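Local atomic coordinates of peptidoglycan D,D-transpeptidase FtsI (Yersinia pestis, PDB entry 6SYN), a protein that probably cross-links septal peptidoglycan during cell division as a class B penicillin-binding protein, through a serine D,D-transpeptidase domain that beta-lactams acylate. Residues V119-I124 with S223-P228; R184-V189 with A219-P224. All coordinates share one frame; numbering follows the deposited sequence.

How the contacts relate
Contact 2 uses the body of strand 217-223, an edge strand of the five-stranded antiparallel sheet of the transpeptidase domain, and contact 1 the chain that leaves its end; they share S223 and P224. Contact 2 is core: helix 183-199 packs on this strand through aliphatic groups and a glutamine amide that grips main-chain atoms, every touching residue being buried. Contact 1 is only partly buried and joins helix 121-124 to the irregular chain, using aromatic rings, an alanine and one weak hydrogen bond. The two meet directly, since the Q186 amide in contact 2 also probably donates to the V119 carbonyl in contact 1, and I123 packs against M220.

Contact 1: V119-I124 with S223-P228; sequences VMAHII and SPSYNP
Two rings, those of H122 and Y226, stand almost perpendicular in a T-shaped pair, centroids 5.7 Å apart and planes at 83°. The edge of Y226 is presented to the H122 face, its CE2 lying above that plane toward the rim, while one face of the Y226 ring receives the methyl of A121. At the H122 edge, near the ring plane, sits the carbonyl oxygen of P224, the residue whose cis peptide bond to S223 marks where the strand gives way to irregular chain.

The A121 methyl makes a CH-pi contact: CB is 4.1 Å from the Y226 ring centroid, nearly over it but shifted toward CZ and CE2. A single methyl pointing across suits this place, because it meets the tyrosine face, the S225 hydroxyl at 3.7 Å from CB to OG, and CG of the P228 ring at 4.4 Å from the same CB. Y226 takes the crowded first torsion, with CG between the backbone N and the carbonyl carbon (chi1 70°), which folds the ring back over the short helix 121-124 and brings OH within 3.6 Å of the A121 carbonyl oxygen.

H122 has CG anti to its carbonyl carbon, so the imidazole reaches along the opposing chain. H122 NE2 gives a weak, bent hydrogen bond to P224 O, at 3.4 Å and 143°, and CD2 lies against S225 OG. That hydroxyl is chiefly committed to the carbonyl oxygen of Q118, one residue ahead of V119.

One segment belongs to the dimerisation region and the other to the transpeptidase region, so the contact joins these parts of the chain, well away from the beta-lactam pocket. Its chemistry implies adhesion mainly by ring and methyl packing; the H122 bond, long and bent, probably contributes little beyond orienting the ring.

Contact 2: R184-V189 with A219-P224; sequences RLQALV and AMANSP. With ACT (acetate ion), chain C.
Helix 184-189 and strand 219-223 run in nearly the same direction, their axes 33° apart and 7.6 Å at closest approach, with Q186 beside A219 and V189 nearest A221.

Q186 carries the polar half of the contact. Its CG is anti to the backbone N (chi1 -175°) and the chain then bends at chi2 (75°), which lays the terminal amide alongside the main chain of M220. Q186 OE1 accepts from M220 N at 2.7 Å, the donor lying in the plane of the glutamine carbonyl on a lone pair. Q186 NE2 in turn donates to M220 O, also at 2.7 Å and nearly straight; this acceptor lies in the amide plane of Q186, although NE2 stands above the M220 carbonyl plane. Glutamine suits the position because one planar group supplies both a donor and an acceptor; the other N-H of NE2 probably goes to V119 O, just before helix 121-124, so the amide joins three main-chain groups.

Beside the amide the packing is aliphatic. V189 straddles two alanines on the same side of the strand, CG2 against A219 CB at 3.5 Å and CG1 against A221 CB at 3.8 Å. Alanine's short side chain lets the helix settle close to the strand here, while I498 of helix 492-505 also touches V189. At the outer end of the segment R184 pairs with D182, and its NH1 donates in the guanidinium plane to O of an acetate at 3.3 Å, an ion probably from the crystallisation liquor.

A219 and A221 bond through their backbones to strand 204-211, whereas M220 turns its N and O to the other edge. The Q186 amide therefore engages both buried polar atoms of this edge strand, with a strand-like approach at OE1 only.

Contact 1: V119-I124 with S223-P228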
loop_
_atom_site.group_PDB
_atom_site.type_symbol
_atom_site.label_atom_id
_atom_site.label_comp_id
_atom_site.label_asym_id
_atom_site.label_seq_id
_atom_site.Cartn_x
_atom_site.Cartn_y
_atom_site.Cartn_z
ATOM N N VAL A 119 -8.858 1.678 9.168
ATOM C CA VAL A 119 -7.723 0.708 9.043
ATOM C C VAL A 119 -7.851 -0.093 7.733
ATOM O O VAL A 119 -6.848 -0.170 7.000
ATOM C CB VAL A 119 -7.642 -0.205 10.288
ATOM C CG1 VAL A 119 -6.556 -1.265 10.175
ATOM C CG2 VAL A 119 -7.449 0.595 11.570
ATOM N N MET A 120 -9.026 -0.667 7.447
ATOM C CA MET A 120 -9.296 -1.453 6.208
ATOM C C MET A 120 -9.865 -0.539 5.113
ATOM O O MET A 120 -10.078 -1.042 3.998
ATOM C CB MET A 120 -10.321 -2.570 6.443
ATOM C CG MET A 120 -9.933 -3.623 7.474
ATOM S SD MET A 120 -8.832 -4.959 6.904
ATOM C CE MET A 120 -9.300 -5.137 5.184
ATOM N N ALA A 121 -10.132 0.738 5.415
ATOM C CA ALA A 121 -10.999 1.625 4.598
ATOM C C ALA A 121 -10.675 1.463 3.108
ATOM O O ALA A 121 -11.606 1.253 2.318
ATOM C CB ALA A 121 -10.853 3.059 5.039
ATOM N N HIS A 122 -9.397 1.545 2.741
ATOM C CA HIS A 122 -8.933 1.550 1.331
ATOM C C HIS A 122 -9.228 0.197 0.664
ATOM O O HIS A 122 -9.660 0.214 -0.503
ATOM C CB HIS A 122 -7.459 1.967 1.270
ATOM C CG HIS A 122 -7.258 3.410 1.587
ATOM N ND1 HIS A 122 -7.601 4.415 0.693
ATOM C CD2 HIS A 122 -6.784 4.026 2.691
ATOM C CE1 HIS A 122 -7.331 5.586 1.232
ATOM N NE2 HIS A 122 -6.831 5.375 2.460
ATOM N N ILE A 123 -9.034 -0.917 1.378
ATOM C CA ILE A 123 -9.271 -2.309 0.876
ATOM C C ILE A 123 -10.772 -2.528 0.642
ATOM O O ILE A 123 -11.148 -2.995 -0.442
ATOM C CB ILE A 123 -8.730 -3.360 1.867
ATOM C CG1 ILE A 123 -7.234 -3.172 2.135
ATOM C CG2 ILE A 123 -9.059 -4.769 1.385
ATOM C CD1 ILE A 123 -6.564 -4.351 2.808
ATOM N N ILE A 124 -11.585 -2.247 1.659
ATOM C CA ILE A 124 -13.047 -2.531 1.686
ATOM C C ILE A 124 -13.753 -1.497 0.812
ATOM O O ILE A 124 -14.498 -1.899 -0.096
ATOM C CB ILE A 124 -13.592 -2.509 3.128
ATOM C CG1 ILE A 124 -12.798 -3.425 4.067
ATOM C CG2 ILE A 124 -15.076 -2.837 3.139
ATOM C CD1 ILE A 124 -12.926 -4.901 3.767
ATOM N N SER A 223 -1.627 5.752 4.424
ATOM C CA SER A 223 -1.821 6.995 5.206
ATOM C C SER A 223 -1.544 8.170 4.276
ATOM O O SER A 223 -0.510 8.180 3.616
ATOM C CB SER A 223 -0.936 7.012 6.418
ATOM O OG SER A 223 -1.155 8.187 7.184
ATOM N N PRO A 224 -2.440 9.182 4.180
ATOM C CA PRO A 224 -3.651 9.266 5.006
ATOM C C PRO A 224 -4.800 8.331 4.601
ATOM O O PRO A 224 -4.861 7.911 3.455
ATOM C CB PRO A 224 -4.099 10.714 4.783
ATOM C CG PRO A 224 -3.663 11.001 3.367
ATOM C CD PRO A 224 -2.314 10.321 3.258
ATOM N N SER A 225 -5.680 8.029 5.555
ATOM C CA SER A 225 -6.901 7.219 5.330
ATOM C C SER A 225 -8.121 8.128 5.464
ATOM O O SER A 225 -7.963 9.352 5.271
ATOM C CB SER A 225 -6.966 6.042 6.262
ATOM O OG SER A 225 -7.829 5.038 5.739
ATOM N N TYR A 226 -9.287 7.540 5.734
ATOM C CA TYR A 226 -10.578 8.239 5.945
ATOM C C TYR A 226 -11.450 7.353 6.823
ATOM O O TYR A 226 -11.180 6.140 6.885
ATOM C CB TYR A 226 -11.270 8.557 4.615
ATOM C CG TYR A 226 -11.834 7.388 3.843
ATOM C CD1 TYR A 226 -13.109 6.906 4.091
ATOM C CD2 TYR A 226 -11.118 6.801 2.814
ATOM C CE1 TYR A 226 -13.643 5.853 3.363
ATOM C CE2 TYR A 226 -11.634 5.747 2.079
ATOM C CZ TYR A 226 -12.903 5.271 2.349
ATOM O OH TYR A 226 -13.401 4.235 1.615
ATOM N N ASN A 227 -12.458 7.938 7.471
ATOM C CA ASN A 227 -13.448 7.177 8.271
ATOM C C ASN A 227 -14.663 6.869 7.395
ATOM O O ASN A 227 -15.381 7.776 6.979
ATOM C CB ASN A 227 -13.811 7.898 9.568
ATOM C CG ASN A 227 -14.607 7.023 10.515
ATOM O OD1 ASN A 227 -14.911 5.867 10.215
ATOM N ND2 ASN A 227 -14.945 7.566 11.673
ATOM N N PRO A 228 -14.924 5.574 7.098
ATOM C CA PRO A 228 -16.011 5.177 6.202
ATOM C C PRO A 228 -17.368 5.055 6.907
ATOM O O PRO A 228 -18.343 4.803 6.239
ATOM C CB PRO A 228 -15.550 3.796 5.718
ATOM C CG PRO A 228 -14.807 3.223 6.906
ATOM C CD PRO A 228 -14.180 4.412 7.606
#

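Contact 2: R184-V189 with A219-P224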
loop_
_atom_site.group_PDB
_atom_site.type_symbol
_atom_site.label_atom_id
_atom_site.label_comp_id
_atom_site.label_asym_id
_atom_site.label_seq_id
_atom_site.Cartn_x
_atom_site.Cartn_y
_atom_site.Cartn_z
ATOM N N ARG A 184 -5.761 -8.317 12.437
ATOM C CA ARG A 184 -4.670 -8.104 13.427
ATOM C C ARG A 184 -3.447 -7.506 12.723
ATOM O O ARG A 184 -2.817 -6.596 13.306
ATOM C CB ARG A 184 -4.240 -9.415 14.095
ATOM C CG ARG A 184 -5.267 -10.050 15.022
ATOM C CD ARG A 184 -4.833 -11.441 15.460
ATOM N NE ARG A 184 -4.548 -12.283 14.302
ATOM C CZ ARG A 184 -3.785 -13.378 14.289
ATOM N NH1 ARG A 184 -3.189 -13.813 15.389
ATOM N NH2 ARG A 184 -3.610 -14.031 13.152
ATOM N N LEU A 185 -3.103 -8.029 11.542
ATOM C CA LEU A 185 -1.876 -7.653 10.790
ATOM C C LEU A 185 -2.121 -6.335 10.044
ATOM O O LEU A 185 -1.179 -5.529 9.964
ATOM C CB LEU A 185 -1.478 -8.782 9.831
ATOM C CG LEU A 185 -1.180 -10.149 10.454
ATOM C CD1 LEU A 185 -0.532 -11.070 9.432
ATOM C CD2 LEU A 185 -0.287 -10.046 11.684
ATOM N N GLN A 186 -3.337 -6.109 9.535
ATOM C CA GLN A 186 -3.733 -4.808 8.926
ATOM C C GLN A 186 -3.663 -3.715 10.003
ATOM O O GLN A 186 -3.146 -2.613 9.703
ATOM C CB GLN A 186 -5.124 -4.892 8.292
ATOM C CG GLN A 186 -5.534 -3.618 7.557
ATOM C CD GLN A 186 -4.846 -3.444 6.225
ATOM O OE1 GLN A 186 -4.069 -4.288 5.786
ATOM N NE2 GLN A 186 -5.132 -2.335 5.562
ATOM N N ALA A 187 -4.153 -4.017 11.209
ATOM C CA ALA A 187 -4.143 -3.115 12.384
ATOM C C ALA A 187 -2.694 -2.750 12.723
ATOM O O ALA A 187 -2.418 -1.544 12.885
ATOM C CB ALA A 187 -4.843 -3.764 13.552
ATOM N N LEU A 188 -1.808 -3.750 12.798
ATOM C CA LEU A 188 -0.363 -3.551 13.091
ATOM C C LEU A 188 0.285 -2.752 11.960
ATOM O O LEU A 188 0.974 -1.759 12.248
ATOM C CB LEU A 188 0.349 -4.895 13.242
ATOM C CG LEU A 188 1.871 -4.785 13.275
ATOM C CD1 LEU A 188 2.317 -3.953 14.470
ATOM C CD2 LEU A 188 2.527 -6.153 13.292
ATOM N N VAL A 189 0.112 -3.202 10.722
ATOM C CA VAL A 189 0.690 -2.530 9.524
ATOM C C VAL A 189 0.230 -1.066 9.523
ATOM O O VAL A 189 1.099 -0.184 9.600
ATOM C CB VAL A 189 0.315 -3.261 8.221
ATOM C CG1 VAL A 189 0.576 -2.401 6.996
ATOM C CG2 VAL A 189 1.052 -4.585 8.100
ATOM N N ALA A 219 -1.849 -7.863 4.323
ATOM C CA ALA A 219 -2.048 -6.467 4.769
ATOM C C ALA A 219 -1.788 -5.508 3.606
ATOM O O ALA A 219 -0.842 -5.750 2.841
ATOM C CB ALA A 219 -1.151 -6.180 5.945
ATOM N N MET A 220 -2.605 -4.456 3.499
ATOM C CA MET A 220 -2.490 -3.386 2.475
ATOM C C MET A 220 -3.078 -2.089 3.051
ATOM O O MET A 220 -4.318 -1.933 3.026
ATOM C CB MET A 220 -3.240 -3.786 1.202
ATOM C CG MET A 220 -3.006 -2.857 0.030
ATOM S SD MET A 220 -4.141 -3.226 -1.328
ATOM C CE MET A 220 -3.085 -4.209 -2.388
ATOM N N ALA A 221 -2.218 -1.200 3.555
ATOM C CA ALA A 221 -2.612 0.033 4.273
ATOM C C ALA A 221 -2.011 1.266 3.594
ATOM O O ALA A 221 -0.966 1.147 2.930
ATOM C CB ALA A 221 -2.190 -0.056 5.715
ATOM N N ASN A 222 -2.685 2.406 3.757
ATOM C CA ASN A 222 -2.271 3.733 3.236
ATOM C C ASN A 222 -2.524 4.780 4.319
ATOM O O ASN A 222 -3.527 4.663 5.049
ATOM C CB ASN A 222 -3.027 4.122 1.966
ATOM C CG ASN A 222 -3.070 3.012 0.937
ATOM O OD1 ASN A 222 -2.088 2.779 0.231
ATOM N ND2 ASN A 222 -4.200 2.326 0.845
ATOM N N SER A 223 -1.627 5.752 4.424
ATOM C CA SER A 223 -1.821 6.995 5.206
ATOM C C SER A 223 -1.544 8.170 4.276
ATOM O O SER A 223 -0.510 8.180 3.616
ATOM C CB SER A 223 -0.936 7.012 6.418
ATOM O OG SER A 223 -1.155 8.187 7.184
ATOM N N PRO A 224 -2.440 9.182 4.180
ATOM C CA PRO A 224 -3.651 9.266 5.006
ATOM C C PRO A 224 -4.800 8.331 4.601
ATOM O O PRO A 224 -4.861 7.911 3.455
ATOM C CB PRO A 224 -4.099 10.714 4.783
ATOM C CG PRO A 224 -3.663 11.001 3.367
ATOM C CD PRO A 224 -2.314 10.321 3.258
HETATM C C ACT C . -2.363 -17.342 14.749
HETATM O O ACT C . -1.499 -16.482 14.483
HETATM O OXT ACT C . -2.772 -18.188 13.925
HETATM C CH3 ACT C . -2.962 -17.363 16.167
#